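Local coordinates for protein Glucose/sorbosone dehydrogenases (Escherichia coli K12, PDB 2G8S) that adopts the six-bladed beta-propeller fold of the glucose/sorbosone dehydrogenase family and binds a calcium ion, at residues K140-I145 and E174-N179; N205-A210 and Q286-L291; A238-N243 and Y266-P271. All coordinates share one frame; numbering follows the deposited sequence. Where two conformers were deposited one is given.

Contact 1: residues K140-I145 and E174-N179; sequences KGYLFI and EIPDDN
The hydroxyl of Y142 and the carboxylate of D178 are joined by two waters. Y142 OH is 4.3 Å from D178 OD1, so there is no direct bond. One water lies in the plane of the tyrosine ring, 2.6 Å from Y142 OH, and donates to D178 OD1 at 2.7 Å. The second donates to D178 OD2 at 2.7 Å. Its link to Y142 OH is weak, at 3.0 Å. Each carboxylate oxygen is therefore matched to its own water, and both waters meet at the one hydroxyl. R168 forms a salt bridge to D178 OD1 and a cation-pi contact with the Y142 ring, and so serves both sides of the contact. Its charge would be expected to keep D178 ionised.

The apolar part is small. The pyrrolidine of P176 meets the edge of the tyrosine ring near its plane, with P176 CG 3.9 Å from Y142 CE1. P176 CB lies 4.0 Å from the same Y142 CE1. Y142 CG stands beside the backbone N and anti to the carbonyl carbon (chi1 -55°), which carries the ring off the strand and lays its CD1-CE1 edge beside the proline. P176 and D178 are presented by a type I beta turn that runs from P176 to N179. The closing bond of the turn, N179 N to P176 O, is weak at 3.3 Å.

The contact is peripheral packing within one blade of the propeller. Y142 opens strand 142-147, which lies between strands 135-137 and 165-170. The turn belongs to the loop that leaves strand 165-170 for the outermost strand 191-194, and it is tied back by N179 ND2 to R168 O and A189 O.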
loop_
_atom_site.group_PDB
_atom_site.type_symbol
_atom_site.label_atom_id
_atom_site.label_comp_id
_atom_site.label_asym_id
_atom_site.label_seq_id
_atom_site.Cartn_x
_atom_site.Cartn_y
_atom_site.Cartn_z
ATOM N N LYS A 140 -4.952 -8.929 14.958
ATOM C CA LYS A 140 -4.697 -9.987 15.931
ATOM C C LYS A 140 -3.265 -9.994 16.437
ATOM O O LYS A 140 -2.700 -11.053 16.734
ATOM C CB LYS A 140 -5.116 -11.351 15.392
ATOM C CG LYS A 140 -4.514 -11.715 14.056
ATOM C CD LYS A 140 -5.461 -12.599 13.298
ATOM C CE LYS A 140 -5.061 -12.700 11.853
ATOM N NZ LYS A 140 -6.149 -13.294 11.041
ATOM N N GLY A 141 -2.691 -8.799 16.538
ATOM C CA GLY A 141 -1.418 -8.632 17.201
ATOM C C GLY A 141 -0.258 -8.195 16.346
ATOM O O GLY A 141 0.830 -7.963 16.874
ATOM N N TYR A 142 -0.495 -8.064 15.038
ATOM C CA TYR A 142 0.624 -7.881 14.099
ATOM C C TYR A 142 0.453 -6.746 13.100
ATOM O O TYR A 142 -0.658 -6.277 12.840
ATOM C CB TYR A 142 0.948 -9.209 13.383
ATOM C CG TYR A 142 1.210 -10.296 14.397
ATOM C CD1 TYR A 142 2.490 -10.499 14.913
ATOM C CD2 TYR A 142 0.164 -11.074 14.889
ATOM C CE1 TYR A 142 2.723 -11.467 15.885
ATOM C CE2 TYR A 142 0.384 -12.033 15.858
ATOM C CZ TYR A 142 1.659 -12.232 16.348
ATOM O OH TYR A 142 1.844 -13.210 17.305
ATOM N N LEU A 143 1.589 -6.318 12.554
ATOM C CA LEU A 143 1.635 -5.261 11.566
ATOM C C LEU A 143 2.422 -5.768 10.373
ATOM O O LEU A 143 3.568 -6.228 10.521
ATOM C CB LEU A 143 2.336 -4.030 12.146
ATOM C CG LEU A 143 2.693 -2.914 11.161
ATOM C CD1 LEU A 143 1.451 -2.300 10.491
ATOM C CD2 LEU A 143 3.488 -1.839 11.869
ATOM N N PHE A 144 1.805 -5.685 9.199
ATOM C CA PHE A 144 2.462 -6.054 7.951
ATOM C C PHE A 144 2.947 -4.818 7.215
ATOM O O PHE A 144 2.249 -3.796 7.156
ATOM C CB PHE A 144 1.512 -6.878 7.077
ATOM C CG PHE A 144 1.276 -8.264 7.607
ATOM C CD1 PHE A 144 2.130 -9.308 7.266
ATOM C CD2 PHE A 144 0.225 -8.516 8.478
ATOM C CE1 PHE A 144 1.922 -10.597 7.754
ATOM C CE2 PHE A 144 0.012 -9.798 8.986
ATOM C CZ PHE A 144 0.860 -10.845 8.617
ATOM N N ILE A 145 4.161 -4.917 6.673
ATOM C CA ILE A 145 4.807 -3.790 6.013
ATOM C C ILE A 145 5.295 -4.236 4.632
ATOM O O ILE A 145 6.080 -5.183 4.538
ATOM C CB ILE A 145 6.002 -3.265 6.847
ATOM C CG1 ILE A 145 5.545 -2.850 8.249
ATOM C CG2 ILE A 145 6.670 -2.092 6.134
ATOM C CD1 ILE A 145 6.692 -2.517 9.203
ATOM N N GLU A 174 7.846 -4.758 17.242
ATOM C CA GLU A 174 8.860 -5.719 17.682
ATOM C C GLU A 174 8.911 -6.911 16.730
ATOM O O GLU A 174 7.982 -7.132 15.946
ATOM C CB GLU A 174 8.567 -6.210 19.110
ATOM C CG GLU A 174 8.448 -5.096 20.148
ATOM C CD GLU A 174 9.781 -4.452 20.509
ATOM O OE1 GLU A 174 10.848 -5.002 20.151
ATOM O OE2 GLU A 174 9.761 -3.388 21.166
ATOM N N ILE A 175 9.997 -7.675 16.797
ATOM C CA ILE A 175 10.112 -8.888 15.987
ATOM C C ILE A 175 9.393 -10.058 16.662
ATOM O O ILE A 175 9.727 -10.420 17.807
ATOM C CB ILE A 175 11.583 -9.241 15.702
ATOM C CG1 ILE A 175 12.272 -8.058 15.004
ATOM C CG2 ILE A 175 11.667 -10.533 14.877
ATOM C CD1 ILE A 175 13.772 -8.196 14.860
ATOM N N PRO A 176 8.385 -10.644 15.987
ATOM C CA PRO A 176 7.690 -11.804 16.554
ATOM C C PRO A 176 8.606 -13.015 16.739
ATOM O O PRO A 176 9.436 -13.306 15.863
ATOM C CB PRO A 176 6.605 -12.120 15.509
ATOM C CG PRO A 176 6.443 -10.861 14.732
ATOM C CD PRO A 176 7.811 -10.249 14.686
ATOM N N ASP A 177 8.428 -13.723 17.855
ATOM C CA ASP A 177 9.249 -14.897 18.148
ATOM C C ASP A 177 8.967 -16.083 17.222
ATOM O O ASP A 177 9.741 -17.046 17.188
ATOM C CB ASP A 177 9.095 -15.309 19.619
ATOM C CG ASP A 177 9.931 -14.452 20.563
ATOM O OD1 ASP A 177 9.624 -14.441 21.775
ATOM O OD2 ASP A 177 10.896 -13.798 20.105
ATOM N N ASP A 178 7.874 -16.005 16.459
ATOM C CA ASP A 178 7.489 -17.086 15.547
ATOM C C ASP A 178 7.612 -16.715 14.060
ATOM O O ASP A 178 7.087 -17.423 13.207
ATOM C CB ASP A 178 6.064 -17.574 15.843
ATOM C CG ASP A 178 5.009 -16.518 15.566
ATOM O OD1 ASP A 178 5.263 -15.325 15.832
ATOM O OD2 ASP A 178 3.918 -16.879 15.080
ATOM N N ASN A 179 8.300 -15.615 13.758
ATOM C CA ASN A 179 8.605 -15.288 12.357
ATOM C C ASN A 179 9.469 -16.380 11.711
ATOM O O ASN A 179 10.261 -17.026 12.405
ATOM C CB ASN A 179 9.256 -13.908 12.236
ATOM C CG ASN A 179 8.235 -12.794 11.974
ATOM O OD1 ASN A 179 7.025 -12.981 12.161
ATOM N ND2 ASN A 179 8.724 -11.639 11.529
HETATM O O HOH W 1 1.620 -15.470 15.349
HETATM O O HOH W 2 4.292 -13.957 17.917
#

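Contact 2: residues N205-A210 and Q286-L291; sequences NPWSNA and QWQQKL. With EDO (1,2-ethanediol), chain P.
W207 and Q289 both carry CG beside the backbone N and anti to the carbonyl carbon (chi1 -56° in each). The indole then lies alongside the backbone and CG of Q289, between two blades of the beta-propeller. W207 lies in the turn between strands 198-205 and 210-216, where N209 and A210 form a G1 beta bulge opposite N205. Q289 lies in the type II turn that leads into strand 290-295.

The indole is held between two groups. P206 CG lies over the centre of one face, 3.7 Å above the W207 plane. Q289 CG lies beyond the opposite face, offset toward the rim. The closest approach is oblique, with W207 CH2 3.5 Å from Q289 CA. K290 O meets the ring edge in plane, 4.0 Å from W207 CH2, while the side chain of K290 starts away from the tryptophan, and its NZ is hydrogen-bonded to S305 and forms a salt bridge with D314.

No direct hydrogen bond crosses the contact. A water in the plane of the indole accepts from W207 NE1 at 3.0 Å and donates to Q288 OE1 at 2.6 Å. The amide of Q288 is also fixed by D282, through NE2. The same water meets O1 of a 1,2-ethanediol molecule, probably from the crystallisation liquor. Q289 NE2 donates to that O1 at 2.9 Å in a nearly straight bond (176°).

An Asx turn sets the backbone of the tryptophan. N205 OD1 accepts from W207 N at 2.7 Å, nearly end-on to the carbonyl, and from S208 N at 3.0 Å, above the amide plane.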
loop_
_atom_site.group_PDB
_atom_site.type_symbol
_atom_site.label_atom_id
_atom_site.label_comp_id
_atom_site.label_asym_id
_atom_site.label_seq_id
_atom_site.Cartn_x
_atom_site.Cartn_y
_atom_site.Cartn_z
ATOM N N ASN A 205 -8.537 -9.303 3.739
ATOM C CA ASN A 205 -9.762 -9.854 3.185
ATOM C C ASN A 205 -10.684 -10.169 4.365
ATOM O O ASN A 205 -10.326 -10.986 5.215
ATOM C CB ASN A 205 -9.441 -11.097 2.351
ATOM C CG ASN A 205 -10.682 -11.776 1.790
ATOM O OD1 ASN A 205 -11.707 -11.888 2.462
ATOM N ND2 ASN A 205 -10.587 -12.246 0.554
ATOM N N PRO A 206 -11.862 -9.517 4.424
ATOM C CA PRO A 206 -12.752 -9.692 5.576
ATOM C C PRO A 206 -13.505 -11.029 5.603
ATOM O O PRO A 206 -14.142 -11.351 6.614
ATOM C CB PRO A 206 -13.737 -8.528 5.422
ATOM C CG PRO A 206 -13.841 -8.341 3.954
ATOM C CD PRO A 206 -12.429 -8.562 3.447
ATOM N N TRP A 207 -13.441 -11.783 4.511
ATOM C CA TRP A 207 -14.133 -13.081 4.420
ATOM C C TRP A 207 -13.210 -14.250 4.736
ATOM O O TRP A 207 -13.657 -15.297 5.203
ATOM C CB TRP A 207 -14.761 -13.252 3.043
ATOM C CG TRP A 207 -15.691 -12.123 2.741
ATOM C CD1 TRP A 207 -16.901 -11.881 3.321
ATOM C CD2 TRP A 207 -15.473 -11.067 1.805
ATOM N NE1 TRP A 207 -17.464 -10.741 2.789
ATOM C CE2 TRP A 207 -16.603 -10.219 1.859
ATOM C CE3 TRP A 207 -14.432 -10.750 0.926
ATOM C CZ2 TRP A 207 -16.720 -9.076 1.055
ATOM C CZ3 TRP A 207 -14.550 -9.621 0.136
ATOM C CH2 TRP A 207 -15.682 -8.795 0.210
ATOM N N SER A 208 -11.917 -14.057 4.505
ATOM C CA SER A 208 -10.937 -15.084 4.840
ATOM C C SER A 208 -10.029 -14.694 6.000
ATOM O O SER A 208 -9.246 -15.526 6.480
ATOM C CB SER A 208 -10.092 -15.416 3.614
ATOM O OG SER A 208 -9.376 -14.267 3.198
ATOM N N ASN A 209 -10.140 -13.439 6.441
ATOM C CA ASN A 209 -9.283 -12.884 7.484
ATOM C C ASN A 209 -7.818 -13.117 7.172
ATOM O O ASN A 209 -7.026 -13.555 8.012
ATOM C CB ASN A 209 -9.657 -13.409 8.873
ATOM C CG ASN A 209 -10.237 -12.330 9.744
ATOM O OD1 ASN A 209 -9.579 -11.852 10.670
ATOM N ND2 ASN A 209 -11.451 -11.897 9.427
ATOM N N ALA A 210 -7.463 -12.811 5.935
ATOM C CA ALA A 210 -6.109 -13.022 5.460
ATOM C C ALA A 210 -5.660 -11.825 4.633
ATOM O O ALA A 210 -6.467 -11.185 3.946
ATOM C CB ALA A 210 -6.051 -14.274 4.629
ATOM N N GLN A 286 -25.125 -4.201 -4.077
ATOM C CA GLN A 286 -24.571 -4.605 -5.372
ATOM C C GLN A 286 -23.037 -4.675 -5.363
ATOM O O GLN A 286 -22.430 -5.266 -6.255
ATOM C CB GLN A 286 -25.052 -3.699 -6.509
ATOM C CG GLN A 286 -24.663 -2.233 -6.379
ATOM C CD GLN A 286 -25.738 -1.393 -5.690
ATOM O OE1 GLN A 286 -26.094 -1.617 -4.517
ATOM N NE2 GLN A 286 -26.260 -0.409 -6.422
ATOM N N TRP A 287 -22.418 -4.047 -4.358
ATOM C CA TRP A 287 -20.958 -4.011 -4.233
ATOM C C TRP A 287 -20.445 -5.039 -3.220
ATOM O O TRP A 287 -19.236 -5.189 -3.038
ATOM C CB TRP A 287 -20.514 -2.605 -3.824
ATOM C CG TRP A 287 -20.303 -1.650 -4.963
ATOM C CD1 TRP A 287 -20.497 -1.888 -6.297
ATOM C CD2 TRP A 287 -19.877 -0.282 -4.854
ATOM N NE1 TRP A 287 -20.185 -0.759 -7.027
ATOM C CE2 TRP A 287 -19.801 0.237 -6.167
ATOM C CE3 TRP A 287 -19.536 0.545 -3.777
ATOM C CZ2 TRP A 287 -19.404 1.561 -6.429
ATOM C CZ3 TRP A 287 -19.141 1.859 -4.036
ATOM C CH2 TRP A 287 -19.070 2.344 -5.351
ATOM N N GLN A 288 -21.350 -5.761 -2.565
ATOM C CA GLN A 288 -20.933 -6.837 -1.672
ATOM C C GLN A 288 -20.055 -7.855 -2.406
ATOM O O GLN A 288 -20.282 -8.155 -3.578
ATOM C CB GLN A 288 -22.151 -7.548 -1.084
ATOM C CG GLN A 288 -22.692 -6.853 0.169
ATOM C CD GLN A 288 -21.901 -7.204 1.424
ATOM O OE1 GLN A 288 -20.756 -7.655 1.346
ATOM N NE2 GLN A 288 -22.511 -6.994 2.592
ATOM N N GLN A 289 -19.044 -8.368 -1.707
ATOM C CA GLN A 289 -18.140 -9.396 -2.255
ATOM C C GLN A 289 -17.318 -8.881 -3.428
ATOM O O GLN A 289 -17.005 -9.626 -4.364
ATOM C CB GLN A 289 -18.898 -10.691 -2.613
ATOM C CG GLN A 289 -19.654 -11.247 -1.419
ATOM C CD GLN A 289 -20.245 -12.631 -1.649
ATOM O OE1 GLN A 289 -20.212 -13.179 -2.759
ATOM N NE2 GLN A 289 -20.798 -13.200 -0.584
ATOM N N LYS A 290 -16.994 -7.590 -3.389
ATOM C CA LYS A 290 -16.150 -6.974 -4.417
ATOM C C LYS A 290 -14.830 -6.479 -3.843
ATOM O O LYS A 290 -14.709 -6.232 -2.636
ATOM C CB LYS A 290 -16.852 -5.798 -5.095
ATOM C CG LYS A 290 -18.174 -6.113 -5.762
ATOM C CD LYS A 290 -18.072 -7.101 -6.890
ATOM C CE LYS A 290 -19.459 -7.393 -7.452
ATOM N NZ LYS A 290 -19.381 -8.541 -8.369
ATOM N N LEU A 291 -13.854 -6.339 -4.728
ATOM C CA LEU A 291 -12.568 -5.751 -4.414
ATOM C C LEU A 291 -12.330 -4.651 -5.445
ATOM O O LEU A 291 -12.439 -4.894 -6.654
ATOM C CB LEU A 291 -11.476 -6.813 -4.526
ATOM C CG LEU A 291 -10.011 -6.375 -4.516
ATOM C CD1 LEU A 291 -9.660 -5.676 -3.204
ATOM C CD2 LEU A 291 -9.138 -7.610 -4.741
HETATM C C1 EDO P . -20.326 -12.895 2.861
HETATM O O1 EDO P . -20.910 -11.899 2.008
HETATM C C2 EDO P . -20.950 -14.251 2.551
HETATM O O2 EDO P . -22.356 -14.180 2.790
HETATM O O HOH W 3 -20.187 -9.621 2.976
#

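Contact 3: residues A238-N243 and Y266-P271; sequences ATWGIN and YWKDSP. With EDO (1,2-ethanediol), chain N; EDO (1,2-ethanediol), chain E.
W240 and Y266 form a face-to-face stack. The centroids of the W240 five-membered ring and the Y266 ring are 3.6 Å apart, and the planes differ by 3°. The phenol ring runs over the indole, and Y266 OH ends above the six-membered ring, 3.4 Å from W240 CH2. K268 reaches the indole obliquely, with K268 CE 3.9 Å from W240 CE3.

Torsions and turns set the rings. Y266 CG sits between the backbone N and the carbonyl carbon (chi1 57°), a rotation that lays the flat of the phenol against the indole. W240 follows T239, whose OG1 accepts from G241 N at 3.0 Å in an ST turn. T239 OG1 also bonds a 1,2-ethanediol O2 at 2.7 Å. Another 1,2-ethanediol donates through its O2 to W240 O at 2.8 Å and, weakly, through its O1 to K268 O.

Further out, W240 NE1 is hydrogen-bonded to Q262 OE1. The indole also touches E223, a calcium ligand, and the nearest atom of the W240 side chain is about 6 Å from the calcium ion. The stack thus lays the long loop between strands 222-225 and 265-267 against the outermost strand of the same blade, beside the metal site.

No hydrogen bond joins the two segments directly. The contact rests largely on dispersion between the two aromatic faces, and the indole N-H is satisfied by a third residue, Q262.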
loop_
_atom_site.group_PDB
_atom_site.type_symbol
_atom_site.label_atom_id
_atom_site.label_comp_id
_atom_site.label_asym_id
_atom_site.label_seq_id
_atom_site.Cartn_x
_atom_site.Cartn_y
_atom_site.Cartn_z
ATOM N N ALA A 238 10.736 -15.414 -11.330
ATOM C CA ALA A 238 9.444 -15.711 -11.950
ATOM C C ALA A 238 8.738 -14.387 -12.185
ATOM O O ALA A 238 8.680 -13.544 -11.286
ATOM C CB ALA A 238 8.593 -16.624 -11.046
ATOM N N THR A 239 8.218 -14.198 -13.395
ATOM C CA THR A 239 7.449 -12.997 -13.703
ATOM C C THR A 239 6.476 -13.240 -14.851
ATOM O O THR A 239 6.770 -14.013 -15.771
ATOM C CB THR A 239 8.364 -11.791 -14.019
ATOM O OG1 THR A 239 7.569 -10.619 -14.250
ATOM C CG2 THR A 239 9.214 -12.076 -15.241
ATOM N N TRP A 240 5.322 -12.576 -14.779
ATOM C CA TRP A 240 4.378 -12.548 -15.882
ATOM C C TRP A 240 4.585 -11.342 -16.784
ATOM O O TRP A 240 3.838 -11.158 -17.744
ATOM C CB TRP A 240 2.945 -12.584 -15.356
ATOM C CG TRP A 240 2.552 -13.929 -14.837
ATOM C CD1 TRP A 240 2.455 -14.317 -13.523
ATOM C CD2 TRP A 240 2.213 -15.081 -15.620
ATOM N NE1 TRP A 240 2.066 -15.637 -13.444
ATOM C CE2 TRP A 240 1.905 -16.127 -14.717
ATOM C CE3 TRP A 240 2.112 -15.321 -17.003
ATOM C CZ2 TRP A 240 1.519 -17.400 -15.152
ATOM C CZ3 TRP A 240 1.726 -16.586 -17.439
ATOM C CH2 TRP A 240 1.436 -17.613 -16.508
ATOM N N GLY A 241 5.605 -10.543 -16.486
ATOM C CA GLY A 241 5.937 -9.387 -17.302
ATOM C C GLY A 241 7.225 -9.585 -18.076
ATOM O O GLY A 241 7.874 -10.637 -17.988
ATOM N N ILE A 242 7.588 -8.562 -18.844
ATOM C CA ILE A 242 8.852 -8.543 -19.569
ATOM C C ILE A 242 9.580 -7.239 -19.249
ATOM O O ILE A 242 9.024 -6.363 -18.576
ATOM C CB ILE A 242 8.643 -8.706 -21.104
ATOM C CG1 ILE A 242 7.732 -7.597 -21.662
ATOM C CG2 ILE A 242 8.135 -10.118 -21.423
ATOM C CD1 ILE A 242 7.438 -7.725 -23.173
ATOM N N ASN A 243 10.817 -7.097 -19.711
ATOM C CA ASN A 243 11.509 -5.829 -19.517
ATOM C C ASN A 243 10.884 -4.773 -20.429
ATOM O O ASN A 243 10.201 -5.116 -21.395
ATOM C CB ASN A 243 13.013 -5.973 -19.768
ATOM C CG ASN A 243 13.835 -4.998 -18.948
ATOM O OD1 ASN A 243 13.298 -4.081 -18.332
ATOM N ND2 ASN A 243 15.149 -5.193 -18.939
ATOM N N TYR A 266 -3.110 -11.991 -12.370
ATOM C CA TYR A 266 -2.082 -11.164 -12.984
ATOM C C TYR A 266 -2.629 -10.485 -14.229
ATOM O O TYR A 266 -3.622 -10.944 -14.822
ATOM C CB TYR A 266 -0.800 -11.959 -13.300
ATOM C CG TYR A 266 -1.043 -13.158 -14.191
ATOM C CD1 TYR A 266 -0.989 -13.047 -15.585
ATOM C CD2 TYR A 266 -1.355 -14.403 -13.632
ATOM C CE1 TYR A 266 -1.235 -14.158 -16.397
ATOM C CE2 TYR A 266 -1.600 -15.507 -14.425
ATOM C CZ TYR A 266 -1.540 -15.381 -15.803
ATOM O OH TYR A 266 -1.793 -16.489 -16.571
ATOM N N TRP A 267 -1.998 -9.372 -14.593
ATOM C CA TRP A 267 -2.334 -8.655 -15.815
ATOM C C TRP A 267 -1.096 -8.593 -16.689
ATOM O O TRP A 267 -0.088 -8.000 -16.292
ATOM C CB TRP A 267 -2.746 -7.211 -15.515
ATOM C CG TRP A 267 -4.019 -7.001 -14.742
ATOM C CD1 TRP A 267 -5.247 -6.678 -15.258
ATOM C CD2 TRP A 267 -4.177 -7.010 -13.316
ATOM N NE1 TRP A 267 -6.163 -6.514 -14.245
ATOM C CE2 TRP A 267 -5.532 -6.706 -13.041
ATOM C CE3 TRP A 267 -3.303 -7.242 -12.241
ATOM C CZ2 TRP A 267 -6.036 -6.645 -11.734
ATOM C CZ3 TRP A 267 -3.810 -7.181 -10.934
ATOM C CH2 TRP A 267 -5.161 -6.879 -10.699
ATOM N N LYS A 268 -1.152 -9.187 -17.876
ATOM C CA LYS A 268 -0.063 -9.000 -18.831
ATOM C C LYS A 268 0.004 -7.588 -19.410
ATOM O O LYS A 268 1.053 -7.162 -19.899
ATOM C CB LYS A 268 -0.127 -10.050 -19.936
ATOM C CG LYS A 268 0.343 -11.423 -19.484
ATOM C CD LYS A 268 0.449 -12.313 -20.687
ATOM C CE LYS A 268 0.887 -13.705 -20.331
ATOM N NZ LYS A 268 1.170 -14.400 -21.631
ATOM N N ASP A 269 -1.112 -6.873 -19.368
ATOM C CA ASP A 269 -1.146 -5.442 -19.654
ATOM C C ASP A 269 -1.367 -4.727 -18.330
ATOM O O ASP A 269 -2.483 -4.712 -17.799
ATOM C CB ASP A 269 -2.287 -5.122 -20.620
ATOM C CG ASP A 269 -1.979 -5.541 -22.042
ATOM O OD1 ASP A 269 -0.905 -5.154 -22.552
ATOM O OD2 ASP A 269 -2.809 -6.241 -22.657
ATOM N N SER A 270 -0.299 -4.153 -17.790
ATOM C CA SER A 270 -0.329 -3.601 -16.425
ATOM C C SER A 270 -1.234 -2.372 -16.264
ATOM O O SER A 270 -1.043 -1.380 -16.957
ATOM C CB SER A 270 1.079 -3.221 -15.980
ATOM O OG SER A 270 1.864 -4.379 -15.744
ATOM N N PRO A 271 -2.193 -2.432 -15.323
ATOM C CA PRO A 271 -2.918 -1.215 -14.949
ATOM C C PRO A 271 -2.070 -0.250 -14.111
ATOM O O PRO A 271 -2.443 0.921 -13.974
ATOM C CB PRO A 271 -4.064 -1.748 -14.073
ATOM C CG PRO A 271 -4.120 -3.230 -14.317
ATOM C CD PRO A 271 -2.712 -3.617 -14.616
HETATM C C1 EDO N . 3.858 -8.244 -21.392
HETATM O O1 EDO N . 2.856 -8.422 -22.404
HETATM C C2 EDO N . 3.571 -9.166 -20.212
HETATM O O2 EDO N . 4.040 -10.490 -20.506
HETATM C C1 EDO E . 5.824 -8.689 -10.026
HETATM O O1 EDO E . 6.674 -9.415 -9.118
HETATM C C2 EDO E . 6.416 -8.786 -11.432
HETATM O O2 EDO E . 6.636 -10.155 -11.759
#

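From the N terminus, contact 1 comes first. It closes the part of the chain from strand 142-147 to the loop after strand 165-170, within one blade. Contact 2 opens only after that. It closes a longer loop from the 205-210 turn to 286-291, and ties the blade of strands 198-205 and 210-216 to the blade of strands 273-279 and 290-295. Contact 3 is nested inside this loop and stays within the earlier of those two blades. No contacts cross. Contacts 2 and 3 approach to about 7 Å between nearest atoms. Contacts 1 and 2 come together at K140 NZ and N209 O, a weak and doubtful link.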